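Local atomic coordinates of O-methyltransferase, putative (Bacillus cereus, PDB entry 3DUW), a protein that probably catalyses the transfer of a methyl group from S-adenosylmethionine to an oxygen atom of an acceptor, and is bound here to the product S-adenosyl-L-homocysteine. Residues Asn61-Gly66 with Asp135-Asp140; Arg85-Glu90 with Glu129-Phe134; Leu118-Leu123 with Asn146-Glu151. One frame throughout, in Å; residues are numbered along the deposited sequence.

In the fold
From the N terminus, strand 61-65 comes first, then strand 85-90, then the start of helix 119-128; each opens one contact. The loop 129-134 returns to strand 85-90 and closes contact 2. Strand 136-139, directly after it, pairs with 61-65 and closes contact 1, so contact 2 is nested inside contact 1. Contact 3 starts within both loops but closes only with helix 146-155, after both have shut, and therefore crosses both. Together they tie the middle of the seven-stranded Rossmann-like sheet to the loop 129-134 and to two helices on one face. All three involve segments that touch S-adenosyl-L-homocysteine, at its amino nitrogen, ribose and adenine respectively.

Contact 1 of 3, residues Asn61-Gly66 with Asp135-Asp140; sequences NILEIG and DFIFID. With SAH (S-adenosyl-L-homocysteine), chain C.
The Phe-138 ring has Asp-140 CB over one face, offset toward the rim, while Glu-64 OE2 meets its edge in the ring plane, with OE2 3.4 Å from Phe-138 CD2. The Glu-64 carboxylate is turned 46° from that ring. Both side chains start with CG anti to the backbone N, so they run side by side off the same face of the sheet. OE2 is held by Ser-72, and OE1 by Thr-73 and Thr-88, which fixes the buried carboxylate. Helices 44-57 and 71-77 pack on this face, against Ile-62, Phe-136 and Phe-138.

Beneath these groups the strands are neighbours in the parallel sheet, their axes 9° apart and 4.7 Å at closest approach. The ladder is regular: Leu-63 N bonds Phe-136 O at 2.9 Å and 168°, Leu-63 O accepts from Phe-138 N, and Ile-65 N reaches Phe-138 O. On the other face Leu-63 CD2 lies 4.1 Å from Ile-137 CG2, with Ile-65 and Ile-139 one step further along toward the cofactor. At the far end Asp-135 OD2 makes a weak bond to Asn-61 N, while its OD1 forms a salt bridge to Arg-158.

Where the strands end, as in the class I methyltransferase fold, their C-terminal tips receive the cofactor. The SAH amino nitrogen N donates to Gly-66 O at 3.2 Å and to Asp-140 OD2 at a very short 2.3 Å. Asp-140 OD1 has its own salt bridge, to Lys-143. Glu-64 OE2 and Asp-140 OD2 stand 5.8 Å apart; although Lys-143 offsets part of it, the negative charge around the site, added to the carbonyl of Gly-66, would be expected to favour a protonated, positively charged amino group on the cofactor.

Contact 2 of 3, residues Arg85-Glu90 with Glu129-Phe134; sequences RVVTLE and EKYEPF. With SAH (S-adenosyl-L-homocysteine), chain C.
The tight part of this contact is apolar: Val-87 CG2 meets two rings near the N-terminal end of strand 85-90, away from the cofactor. This methyl, anti to its own carbonyl carbon, meets Tyr-131 tip to tip, CG2 to CE1 at 3.8 Å. It also comes to the edge of Phe-134, near the ring plane, with CG2 4.1 Å from Phe-134 CE1. Phe-134 is buried, touching Leu-63 of strand 61-65 and Ile-126 of helix 119-128, and one ring face carries Glu-132 O over its centre, 4.1 Å above the plane. Both rings have CG anti to the carbonyl carbon, beside the backbone N, and reach the strand with their CE1 edges.

Toward solvent the fit loosens. Arg-85 leaves the strand with CG in the crowded position (chi1 59°) and then runs fully extended, so that its guanidinium lies obliquely beside Tyr-131, the planes 36° apart. Tyr-131 CD1 stands over one face of the guanidinium, 3.9 Å from NH2. At the edge, NH2 faces Glu-132 N across 3.4 Å, two donors that cannot bond to each other. Arg-85 NE makes a weak hydrogen bond to Asn-61 OD1.

No hydrogen bond joins the two segments. The polar ends find partners beyond them: Tyr-131 OH at Glu-113 and, at the cofactor end of the strand, Glu-90 at both ribose hydroxyls of SAH, with OE2 2.7 Å from O2'. Between the segments the hold is thus apolar packing, and Glu-132, its OE2 5.1 Å from Arg-85 NH2, can add a longer-range attraction, probably softened by solvent.

Contact 3 of 3, residues Leu118-Leu123 with Asn146-Glu151; sequences LALDSL and NPAYFE. With SAH (S-adenosyl-L-homocysteine), chain C.
The first turns of helices 119-128 and 146-155, taken over 119-123 and 146-151, run nearly parallel, 13° between their directions, with axes 10.8 Å apart at the nearest point. They lie on the same face of the Rossmann-like sheet. Strand 136-139 lies between them in the chain; helix 119-128 is itself the helix of the crossover from strand 112-116 to strand 136-139, in the alternating beta-alpha order of this methyltransferase fold. Leu-118 is the N-cap residue of the first helix, and its carbonyl accepts from Ser-122 N.

At that spacing large side chains must fill the gap, and Tyr-149 takes the largest share. With CG anti to its carbonyl carbon (chi1 -62°), the ring reaches across to the first helix, where Ala-119, Leu-120 and Leu-123 meet its CD1 and CE1 atoms. Ala-119 CB comes to 3.5 Å from Tyr-149 CE1. Leu-120 and Leu-123 cross the tyrosine at about a right angle: Leu-120 CD2 touches CE1 at 3.7 Å, and Leu-123 CD1 touches CD1 of the ring. Leu-120 CD2 also leans on Ala-148 CB, at 3.8 Å. On the sheet side, Ile-65 packs against both Ala-119 and Tyr-149.

The start of the first helix reads the adenine. Ala-119 N donates to SAH N1, a fairly straight bond at 159°, which would be expected to favour an unprotonated N1. Tyr-149 OH is hydrogen-bonded to Asp-142, which settles the end of the ring beside the purine. A water in the plane of the tyrosine ring bridges the two helices and the adenine: it accepts from Leu-120 N at 3.0 Å and from SAH N6 at 2.9 Å, and donates to Tyr-149 OH, also 2.9 Å away.

Contact 1 of 3, residues Asn61-Gly66 with Asp135-Asp140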
loop_
_atom_site.group_PDB
_atom_site.type_symbol
_atom_site.label_atom_id
_atom_site.label_comp_id
_atom_site.label_asym_id
_atom_site.label_seq_id
_atom_site.Cartn_x
_atom_site.Cartn_y
_atom_site.Cartn_z
ATOM N N ASN A 61 10.284 -11.927 -10.453
ATOM C CA ASN A 61 11.456 -11.233 -10.988
ATOM C C ASN A 61 11.397 -9.757 -10.603
ATOM O O ASN A 61 10.690 -8.963 -11.223
ATOM C CB ASN A 61 11.503 -11.403 -12.507
ATOM C CG ASN A 61 12.847 -11.032 -13.092
ATOM O OD1 ASN A 61 13.886 -11.257 -12.475
ATOM N ND2 ASN A 61 12.836 -10.481 -14.300
ATOM N N ILE A 62 12.165 -9.404 -9.579
ATOM C CA ILE A 62 12.187 -8.051 -9.040
ATOM C C ILE A 62 13.388 -7.219 -9.451
ATOM O O ILE A 62 14.517 -7.702 -9.460
ATOM C CB ILE A 62 12.159 -8.094 -7.490
ATOM C CG1 ILE A 62 10.936 -8.872 -7.005
ATOM C CG2 ILE A 62 12.166 -6.681 -6.926
ATOM C CD1 ILE A 62 10.887 -9.053 -5.497
ATOM N N LEU A 63 13.130 -5.956 -9.776
ATOM C CA LEU A 63 14.178 -5.015 -10.141
ATOM C C LEU A 63 14.140 -3.882 -9.124
ATOM O O LEU A 63 13.092 -3.272 -8.913
ATOM C CB LEU A 63 13.945 -4.439 -11.543
ATOM C CG LEU A 63 14.850 -3.265 -11.939
ATOM C CD1 LEU A 63 16.300 -3.730 -12.007
ATOM C CD2 LEU A 63 14.413 -2.706 -13.287
ATOM N N GLU A 64 15.272 -3.631 -8.478
ATOM C CA GLU A 64 15.374 -2.552 -7.503
ATOM C C GLU A 64 16.442 -1.575 -7.961
ATOM O O GLU A 64 17.518 -1.984 -8.405
ATOM C CB GLU A 64 15.750 -3.094 -6.123
ATOM C CG GLU A 64 16.033 -2.006 -5.100
ATOM C CD GLU A 64 16.345 -2.580 -3.744
ATOM O OE1 GLU A 64 17.406 -3.227 -3.602
ATOM O OE2 GLU A 64 15.522 -2.396 -2.821
ATOM N N ILE A 65 16.138 -0.284 -7.875
ATOM C CA ILE A 65 17.087 0.751 -8.255
ATOM C C ILE A 65 17.406 1.528 -6.979
ATOM O O ILE A 65 16.563 2.257 -6.456
ATOM C CB ILE A 65 16.494 1.696 -9.327
ATOM C CG1 ILE A 65 15.942 0.873 -10.499
ATOM C CG2 ILE A 65 17.569 2.654 -9.819
ATOM C CD1 ILE A 65 15.305 1.705 -11.608
ATOM N N GLY A 66 18.625 1.341 -6.474
ATOM C CA GLY A 66 19.055 1.994 -5.246
ATOM C C GLY A 66 19.131 0.949 -4.137
ATOM O O GLY A 66 18.141 0.698 -3.449
ATOM N N ASP A 135 8.477 -8.249 -12.878
ATOM C CA ASP A 135 7.095 -8.174 -12.412
ATOM C C ASP A 135 6.885 -7.145 -11.306
ATOM O O ASP A 135 5.755 -6.743 -11.044
ATOM C CB ASP A 135 6.624 -9.533 -11.872
ATOM C CG ASP A 135 7.157 -10.706 -12.665
ATOM O OD1 ASP A 135 6.982 -10.725 -13.899
ATOM O OD2 ASP A 135 7.745 -11.618 -12.043
ATOM N N PHE A 136 7.969 -6.732 -10.657
ATOM C CA PHE A 136 7.888 -5.775 -9.555
ATOM C C PHE A 136 9.142 -4.909 -9.616
ATOM O O PHE A 136 10.258 -5.425 -9.647
ATOM C CB PHE A 136 7.814 -6.551 -8.235
ATOM C CG PHE A 136 7.456 -5.714 -7.042
ATOM C CD1 PHE A 136 8.388 -4.855 -6.466
ATOM C CD2 PHE A 136 6.191 -5.805 -6.476
ATOM C CE1 PHE A 136 8.062 -4.102 -5.338
ATOM C CE2 PHE A 136 5.858 -5.056 -5.350
ATOM C CZ PHE A 136 6.796 -4.203 -4.781
ATOM N N ILE A 137 8.958 -3.592 -9.635
ATOM C CA ILE A 137 10.080 -2.664 -9.731
ATOM C C ILE A 137 10.018 -1.607 -8.629
ATOM O O ILE A 137 9.009 -0.911 -8.476
ATOM C CB ILE A 137 10.082 -1.979 -11.117
ATOM C CG1 ILE A 137 10.085 -3.053 -12.214
ATOM C CG2 ILE A 137 11.288 -1.063 -11.257
ATOM C CD1 ILE A 137 9.939 -2.512 -13.615
ATOM N N PHE A 138 11.100 -1.500 -7.862
ATOM C CA PHE A 138 11.188 -0.544 -6.762
ATOM C C PHE A 138 12.210 0.523 -7.128
ATOM O O PHE A 138 13.397 0.231 -7.273
ATOM C CB PHE A 138 11.603 -1.270 -5.473
ATOM C CG PHE A 138 11.670 -0.380 -4.255
ATOM C CD1 PHE A 138 10.663 0.543 -3.989
ATOM C CD2 PHE A 138 12.727 -0.489 -3.357
ATOM C CE1 PHE A 138 10.710 1.346 -2.843
ATOM C CE2 PHE A 138 12.781 0.306 -2.212
ATOM C CZ PHE A 138 11.769 1.225 -1.956
ATOM N N ILE A 139 11.734 1.751 -7.302
ATOM C CA ILE A 139 12.594 2.873 -7.662
ATOM C C ILE A 139 12.913 3.645 -6.390
ATOM O O ILE A 139 12.050 4.326 -5.828
ATOM C CB ILE A 139 11.896 3.784 -8.689
ATOM C CG1 ILE A 139 11.467 2.950 -9.899
ATOM C CG2 ILE A 139 12.837 4.895 -9.118
ATOM C CD1 ILE A 139 10.707 3.724 -10.960
ATOM N N ASP A 140 14.162 3.539 -5.944
ATOM C CA ASP A 140 14.579 4.172 -4.700
ATOM C C ASP A 140 16.051 4.584 -4.710
ATOM O O ASP A 140 16.797 4.270 -3.781
ATOM C CB ASP A 140 14.310 3.196 -3.547
ATOM C CG ASP A 140 14.408 3.845 -2.185
ATOM O OD1 ASP A 140 14.117 5.050 -2.069
ATOM O OD2 ASP A 140 14.755 3.134 -1.219
HETATM N N SAH C . 16.180 1.313 -1.049
HETATM C CA SAH C . 17.344 1.144 -0.102
HETATM C CB SAH C . 18.065 2.437 0.081
HETATM C CG SAH C . 18.681 3.081 -1.138
HETATM S SD SAH C . 19.227 4.788 -0.700
HETATM C C SAH C . 16.768 0.707 1.286
HETATM O O SAH C . 15.543 0.644 1.425
HETATM O OXT SAH C . 17.621 0.434 2.204
HETATM C "C5'" SAH C . 19.555 5.402 -2.303
HETATM C "C4'" SAH C . 20.779 4.627 -2.993
HETATM O "O4'" SAH C . 20.839 5.275 -4.262
HETATM C "C3'" SAH C . 22.159 4.864 -2.398
HETATM O "O3'" SAH C . 22.781 3.645 -1.982
HETATM C "C2'" SAH C . 22.916 5.609 -3.568
HETATM O "O2'" SAH C . 24.315 5.363 -3.570
HETATM C "C1'" SAH C . 22.187 5.091 -4.791
HETATM N N9 SAH C . 22.313 5.797 -5.925
HETATM C C8 SAH C . 22.380 7.154 -6.188
HETATM N N7 SAH C . 22.503 7.469 -7.439
HETATM C C5 SAH C . 22.520 6.222 -8.112
HETATM C C6 SAH C . 22.632 5.904 -9.515
HETATM N N6 SAH C . 22.748 6.824 -10.482
HETATM N N1 SAH C . 22.612 4.565 -9.809
HETATM C C2 SAH C . 22.496 3.592 -8.857
HETATM N N3 SAH C . 22.388 3.856 -7.508
HETATM C C4 SAH C . 22.407 5.188 -7.209
#

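Contact 2 of 3, residues Arg85-Glu90 with Glu129-Phe134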
loop_
_atom_site.group_PDB
_atom_site.type_symbol
_atom_site.label_atom_id
_atom_site.label_comp_id
_atom_site.label_asym_id
_atom_site.label_seq_id
_atom_site.Cartn_x
_atom_site.Cartn_y
_atom_site.Cartn_z
ATOM N N ARG A 85 13.801 -14.084 -8.149
ATOM C CA ARG A 85 15.073 -13.388 -8.089
ATOM C C ARG A 85 14.912 -11.882 -7.979
ATOM O O ARG A 85 13.867 -11.323 -8.326
ATOM C CB ARG A 85 15.917 -13.716 -9.326
ATOM C CG ARG A 85 15.267 -13.354 -10.654
ATOM C CD ARG A 85 16.214 -13.617 -11.819
ATOM N NE ARG A 85 15.617 -13.301 -13.116
ATOM C CZ ARG A 85 16.255 -13.416 -14.278
ATOM N NH1 ARG A 85 17.512 -13.840 -14.304
ATOM N NH2 ARG A 85 15.639 -13.115 -15.414
ATOM N N VAL A 86 15.960 -11.244 -7.473
ATOM C CA VAL A 86 16.007 -9.799 -7.326
ATOM C C VAL A 86 17.298 -9.310 -7.960
ATOM O O VAL A 86 18.362 -9.895 -7.750
ATOM C CB VAL A 86 16.044 -9.352 -5.844
ATOM C CG1 VAL A 86 16.116 -7.829 -5.768
ATOM C CG2 VAL A 86 14.828 -9.866 -5.103
ATOM N N VAL A 87 17.191 -8.258 -8.759
ATOM C CA VAL A 87 18.347 -7.636 -9.381
ATOM C C VAL A 87 18.291 -6.213 -8.845
ATOM O O VAL A 87 17.307 -5.506 -9.064
ATOM C CB VAL A 87 18.240 -7.606 -10.918
ATOM C CG1 VAL A 87 19.417 -6.842 -11.498
ATOM C CG2 VAL A 87 18.207 -9.025 -11.468
ATOM N N THR A 88 19.327 -5.802 -8.121
ATOM C CA THR A 88 19.353 -4.465 -7.550
ATOM C C THR A 88 20.568 -3.679 -8.043
ATOM O O THR A 88 21.669 -4.225 -8.175
ATOM C CB THR A 88 19.307 -4.541 -5.999
ATOM O OG1 THR A 88 19.219 -3.220 -5.460
ATOM C CG2 THR A 88 20.530 -5.260 -5.445
ATOM N N LEU A 89 20.350 -2.396 -8.317
ATOM C CA LEU A 89 21.383 -1.516 -8.858
ATOM C C LEU A 89 21.915 -0.498 -7.850
ATOM O O LEU A 89 21.144 0.223 -7.211
ATOM C CB LEU A 89 20.817 -0.790 -10.082
ATOM C CG LEU A 89 20.041 -1.700 -11.042
ATOM C CD1 LEU A 89 19.559 -0.893 -12.234
ATOM C CD2 LEU A 89 20.915 -2.856 -11.499
ATOM N N GLU A 90 23.240 -0.429 -7.736
ATOM C CA GLU A 90 23.890 0.481 -6.799
ATOM C C GLU A 90 25.125 1.144 -7.412
ATOM O O GLU A 90 26.022 0.465 -7.914
ATOM C CB GLU A 90 24.274 -0.291 -5.533
ATOM C CG GLU A 90 25.042 0.512 -4.502
ATOM C CD GLU A 90 24.338 1.800 -4.128
ATOM O OE1 GLU A 90 23.123 1.748 -3.829
ATOM O OE2 GLU A 90 24.999 2.862 -4.127
ATOM N N GLU A 129 21.301 -7.910 -22.147
ATOM C CA GLU A 129 21.336 -9.286 -21.684
ATOM C C GLU A 129 19.909 -9.812 -21.812
ATOM O O GLU A 129 18.975 -9.030 -21.993
ATOM C CB GLU A 129 21.858 -9.326 -20.241
ATOM C CG GLU A 129 23.365 -9.034 -20.167
ATOM C CD GLU A 129 23.856 -8.631 -18.789
ATOM O OE1 GLU A 129 23.470 -9.286 -17.799
ATOM O OE2 GLU A 129 24.646 -7.664 -18.702
ATOM N N LYS A 130 19.725 -11.124 -21.739
ATOM C CA LYS A 130 18.385 -11.681 -21.900
ATOM C C LYS A 130 17.541 -11.818 -20.637
ATOM O O LYS A 130 16.955 -12.872 -20.390
ATOM C CB LYS A 130 18.476 -13.033 -22.613
ATOM C CG LYS A 130 18.742 -12.915 -24.110
ATOM C CD LYS A 130 19.235 -14.222 -24.708
ATOM C CE LYS A 130 20.705 -14.456 -24.386
ATOM N NZ LYS A 130 20.971 -14.473 -22.921
ATOM N N TYR A 131 17.462 -10.753 -19.844
ATOM C CA TYR A 131 16.665 -10.790 -18.624
ATOM C C TYR A 131 15.189 -10.862 -18.971
ATOM O O TYR A 131 14.733 -10.234 -19.929
ATOM C CB TYR A 131 16.914 -9.541 -17.771
ATOM C CG TYR A 131 18.169 -9.602 -16.935
ATOM C CD1 TYR A 131 18.160 -10.183 -15.665
ATOM C CD2 TYR A 131 19.373 -9.101 -17.421
ATOM C CE1 TYR A 131 19.323 -10.263 -14.903
ATOM C CE2 TYR A 131 20.538 -9.176 -16.671
ATOM C CZ TYR A 131 20.507 -9.758 -15.416
ATOM O OH TYR A 131 21.670 -9.839 -14.689
ATOM N N GLU A 132 14.443 -11.638 -18.198
ATOM C CA GLU A 132 13.012 -11.753 -18.414
ATOM C C GLU A 132 12.397 -10.457 -17.901
ATOM O O GLU A 132 13.034 -9.719 -17.146
ATOM C CB GLU A 132 12.451 -12.940 -17.630
ATOM C CG GLU A 132 13.112 -14.262 -17.964
ATOM C CD GLU A 132 13.074 -14.566 -19.446
ATOM O OE1 GLU A 132 11.960 -14.680 -20.000
ATOM O OE2 GLU A 132 14.157 -14.685 -20.060
ATOM N N PRO A 133 11.162 -10.147 -18.320
ATOM C CA PRO A 133 10.536 -8.913 -17.841
ATOM C C PRO A 133 10.424 -8.946 -16.321
ATOM O O PRO A 133 10.275 -10.014 -15.729
ATOM C CB PRO A 133 9.168 -8.939 -18.513
ATOM C CG PRO A 133 9.446 -9.650 -19.804
ATOM C CD PRO A 133 10.336 -10.789 -19.358
ATOM N N PHE A 134 10.509 -7.778 -15.696
ATOM C CA PHE A 134 10.398 -7.681 -14.246
ATOM C C PHE A 134 8.940 -7.472 -13.855
ATOM O O PHE A 134 8.250 -6.628 -14.436
ATOM C CB PHE A 134 11.264 -6.529 -13.742
ATOM C CG PHE A 134 12.733 -6.757 -13.938
ATOM C CD1 PHE A 134 13.424 -7.648 -13.121
ATOM C CD2 PHE A 134 13.422 -6.114 -14.961
ATOM C CE1 PHE A 134 14.781 -7.897 -13.323
ATOM C CE2 PHE A 134 14.779 -6.353 -15.172
ATOM C CZ PHE A 134 15.459 -7.248 -14.351
HETATM N N SAH C . 16.180 1.313 -1.049
HETATM C CA SAH C . 17.344 1.144 -0.102
HETATM C CB SAH C . 18.065 2.437 0.081
HETATM C CG SAH C . 18.681 3.081 -1.138
HETATM S SD SAH C . 19.227 4.788 -0.700
HETATM C C SAH C . 16.768 0.707 1.286
HETATM O O SAH C . 15.543 0.644 1.425
HETATM O OXT SAH C . 17.621 0.434 2.204
HETATM C "C5'" SAH C . 19.555 5.402 -2.303
HETATM C "C4'" SAH C . 20.779 4.627 -2.993
HETATM O "O4'" SAH C . 20.839 5.275 -4.262
HETATM C "C3'" SAH C . 22.159 4.864 -2.398
HETATM O "O3'" SAH C . 22.781 3.645 -1.982
HETATM C "C2'" SAH C . 22.916 5.609 -3.568
HETATM O "O2'" SAH C . 24.315 5.363 -3.570
HETATM C "C1'" SAH C . 22.187 5.091 -4.791
HETATM N N9 SAH C . 22.313 5.797 -5.925
HETATM C C8 SAH C . 22.380 7.154 -6.188
HETATM N N7 SAH C . 22.503 7.469 -7.439
HETATM C C5 SAH C . 22.520 6.222 -8.112
HETATM C C6 SAH C . 22.632 5.904 -9.515
HETATM N N6 SAH C . 22.748 6.824 -10.482
HETATM N N1 SAH C . 22.612 4.565 -9.809
HETATM C C2 SAH C . 22.496 3.592 -8.857
HETATM N N3 SAH C . 22.388 3.856 -7.508
HETATM C C4 SAH C . 22.407 5.188 -7.209
#

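Contact 3 of 3, residues Leu118-Leu123 with Asn146-Glu151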
loop_
_atom_site.group_PDB
_atom_site.type_symbol
_atom_site.label_atom_id
_atom_site.label_comp_id
_atom_site.label_asym_id
_atom_site.label_seq_id
_atom_site.Cartn_x
_atom_site.Cartn_y
_atom_site.Cartn_z
ATOM N N LEU A 118 26.313 3.026 -12.371
ATOM C CA LEU A 118 25.217 3.976 -12.497
ATOM C C LEU A 118 24.031 3.199 -13.049
ATOM O O LEU A 118 24.161 2.457 -14.026
ATOM C CB LEU A 118 25.606 5.116 -13.440
ATOM C CG LEU A 118 26.774 5.988 -12.967
ATOM C CD1 LEU A 118 27.119 7.020 -14.030
ATOM C CD2 LEU A 118 26.403 6.673 -11.660
ATOM N N ALA A 119 22.875 3.356 -12.411
ATOM C CA ALA A 119 21.674 2.643 -12.823
ATOM C C ALA A 119 21.369 2.725 -14.317
ATOM O O ALA A 119 21.041 1.719 -14.936
ATOM C CB ALA A 119 20.472 3.126 -12.014
ATOM N N LEU A 120 21.488 3.912 -14.903
ATOM C CA LEU A 120 21.201 4.049 -16.324
ATOM C C LEU A 120 22.099 3.158 -17.182
ATOM O O LEU A 120 21.654 2.629 -18.200
ATOM C CB LEU A 120 21.317 5.513 -16.756
ATOM C CG LEU A 120 20.242 6.445 -16.182
ATOM C CD1 LEU A 120 20.456 7.850 -16.710
ATOM C CD2 LEU A 120 18.853 5.943 -16.562
ATOM N N ASP A 121 23.355 2.981 -16.775
ATOM C CA ASP A 121 24.263 2.119 -17.530
ATOM C C ASP A 121 23.881 0.656 -17.352
ATOM O O ASP A 121 23.856 -0.111 -18.311
ATOM C CB ASP A 121 25.716 2.309 -17.084
ATOM C CG ASP A 121 26.282 3.649 -17.493
ATOM O OD1 ASP A 121 26.044 4.064 -18.649
ATOM O OD2 ASP A 121 26.972 4.283 -16.669
ATOM N N SER A 122 23.585 0.273 -16.113
ATOM C CA SER A 122 23.212 -1.103 -15.820
ATOM C C SER A 122 21.888 -1.500 -16.465
ATOM O O SER A 122 21.719 -2.642 -16.884
ATOM C CB SER A 122 23.135 -1.316 -14.304
ATOM O OG SER A 122 24.412 -1.171 -13.708
ATOM N N LEU A 123 20.947 -0.564 -16.540
ATOM C CA LEU A 123 19.648 -0.853 -17.136
ATOM C C LEU A 123 19.793 -1.201 -18.618
ATOM O O LEU A 123 19.103 -2.085 -19.127
ATOM C CB LEU A 123 18.704 0.338 -16.934
ATOM C CG LEU A 123 18.250 0.501 -15.475
ATOM C CD1 LEU A 123 17.685 1.886 -15.238
ATOM C CD2 LEU A 123 17.219 -0.566 -15.147
ATOM N N ASN A 146 14.304 9.885 -11.595
ATOM C CA ASN A 146 13.078 9.102 -11.661
ATOM C C ASN A 146 12.421 9.090 -13.039
ATOM O O ASN A 146 11.860 8.075 -13.443
ATOM C CB ASN A 146 12.086 9.576 -10.601
ATOM C CG ASN A 146 12.218 8.799 -9.308
ATOM O OD1 ASN A 146 13.319 8.423 -8.908
ATOM N ND2 ASN A 146 11.094 8.552 -8.647
ATOM N N PRO A 147 12.475 10.211 -13.782
ATOM C CA PRO A 147 11.849 10.187 -15.111
ATOM C C PRO A 147 12.461 9.091 -15.987
ATOM O O PRO A 147 11.749 8.299 -16.605
ATOM C CB PRO A 147 12.142 11.581 -15.655
ATOM C CG PRO A 147 12.135 12.422 -14.424
ATOM C CD PRO A 147 12.910 11.577 -13.434
ATOM N N ALA A 148 13.789 9.046 -16.024
ATOM C CA ALA A 148 14.498 8.053 -16.819
ATOM C C ALA A 148 14.282 6.644 -16.275
ATOM O O ALA A 148 14.105 5.696 -17.045
ATOM C CB ALA A 148 15.994 8.385 -16.859
ATOM N N TYR A 149 14.291 6.495 -14.952
ATOM C CA TYR A 149 14.085 5.175 -14.366
ATOM C C TYR A 149 12.676 4.670 -14.651
ATOM O O TYR A 149 12.471 3.475 -14.846
ATOM C CB TYR A 149 14.347 5.198 -12.854
ATOM C CG TYR A 149 15.773 5.566 -12.485
ATOM C CD1 TYR A 149 16.846 5.205 -13.307
ATOM C CD2 TYR A 149 16.048 6.270 -11.317
ATOM C CE1 TYR A 149 18.150 5.544 -12.974
ATOM C CE2 TYR A 149 17.351 6.610 -10.973
ATOM C CZ TYR A 149 18.397 6.246 -11.810
ATOM O OH TYR A 149 19.687 6.602 -11.496
ATOM N N PHE A 150 11.705 5.578 -14.678
ATOM C CA PHE A 150 10.326 5.192 -14.965
ATOM C C PHE A 150 10.236 4.675 -16.399
ATOM O O PHE A 150 9.600 3.658 -16.660
ATOM C CB PHE A 150 9.377 6.383 -14.782
ATOM C CG PHE A 150 7.971 6.110 -15.237
ATOM C CD1 PHE A 150 7.247 5.040 -14.715
ATOM C CD2 PHE A 150 7.378 6.910 -16.206
ATOM C CE1 PHE A 150 5.950 4.770 -15.158
ATOM C CE2 PHE A 150 6.084 6.650 -16.654
ATOM C CZ PHE A 150 5.367 5.576 -16.130
ATOM N N GLU A 151 10.886 5.371 -17.328
ATOM C CA GLU A 151 10.860 4.941 -18.719
ATOM C C GLU A 151 11.513 3.570 -18.864
ATOM O O GLU A 151 11.030 2.723 -19.617
ATOM C CB GLU A 151 11.555 5.971 -19.610
ATOM C CG GLU A 151 10.770 7.266 -19.759
ATOM C CD GLU A 151 9.403 7.051 -20.388
ATOM O OE1 GLU A 151 9.338 6.402 -21.449
ATOM O OE2 GLU A 151 8.395 7.532 -19.824
HETATM N N SAH C . 16.180 1.313 -1.049
HETATM C CA SAH C . 17.344 1.144 -0.102
HETATM C CB SAH C . 18.065 2.437 0.081
HETATM C CG SAH C . 18.681 3.081 -1.138
HETATM S SD SAH C . 19.227 4.788 -0.700
HETATM C C SAH C . 16.768 0.707 1.286
HETATM O O SAH C . 15.543 0.644 1.425
HETATM O OXT SAH C . 17.621 0.434 2.204
HETATM C "C5'" SAH C . 19.555 5.402 -2.303
HETATM C "C4'" SAH C . 20.779 4.627 -2.993
HETATM O "O4'" SAH C . 20.839 5.275 -4.262
HETATM C "C3'" SAH C . 22.159 4.864 -2.398
HETATM O "O3'" SAH C . 22.781 3.645 -1.982
HETATM C "C2'" SAH C . 22.916 5.609 -3.568
HETATM O "O2'" SAH C . 24.315 5.363 -3.570
HETATM C "C1'" SAH C . 22.187 5.091 -4.791
HETATM N N9 SAH C . 22.313 5.797 -5.925
HETATM C C8 SAH C . 22.380 7.154 -6.188
HETATM N N7 SAH C . 22.503 7.469 -7.439
HETATM C C5 SAH C . 22.520 6.222 -8.112
HETATM C C6 SAH C . 22.632 5.904 -9.515
HETATM N N6 SAH C . 22.748 6.824 -10.482
HETATM N N1 SAH C . 22.612 4.565 -9.809
HETATM C C2 SAH C . 22.496 3.592 -8.857
HETATM N N3 SAH C . 22.388 3.856 -7.508
HETATM C C4 SAH C . 22.407 5.188 -7.209
HETATM O O HOH W 1 21.961 6.330 -13.245
#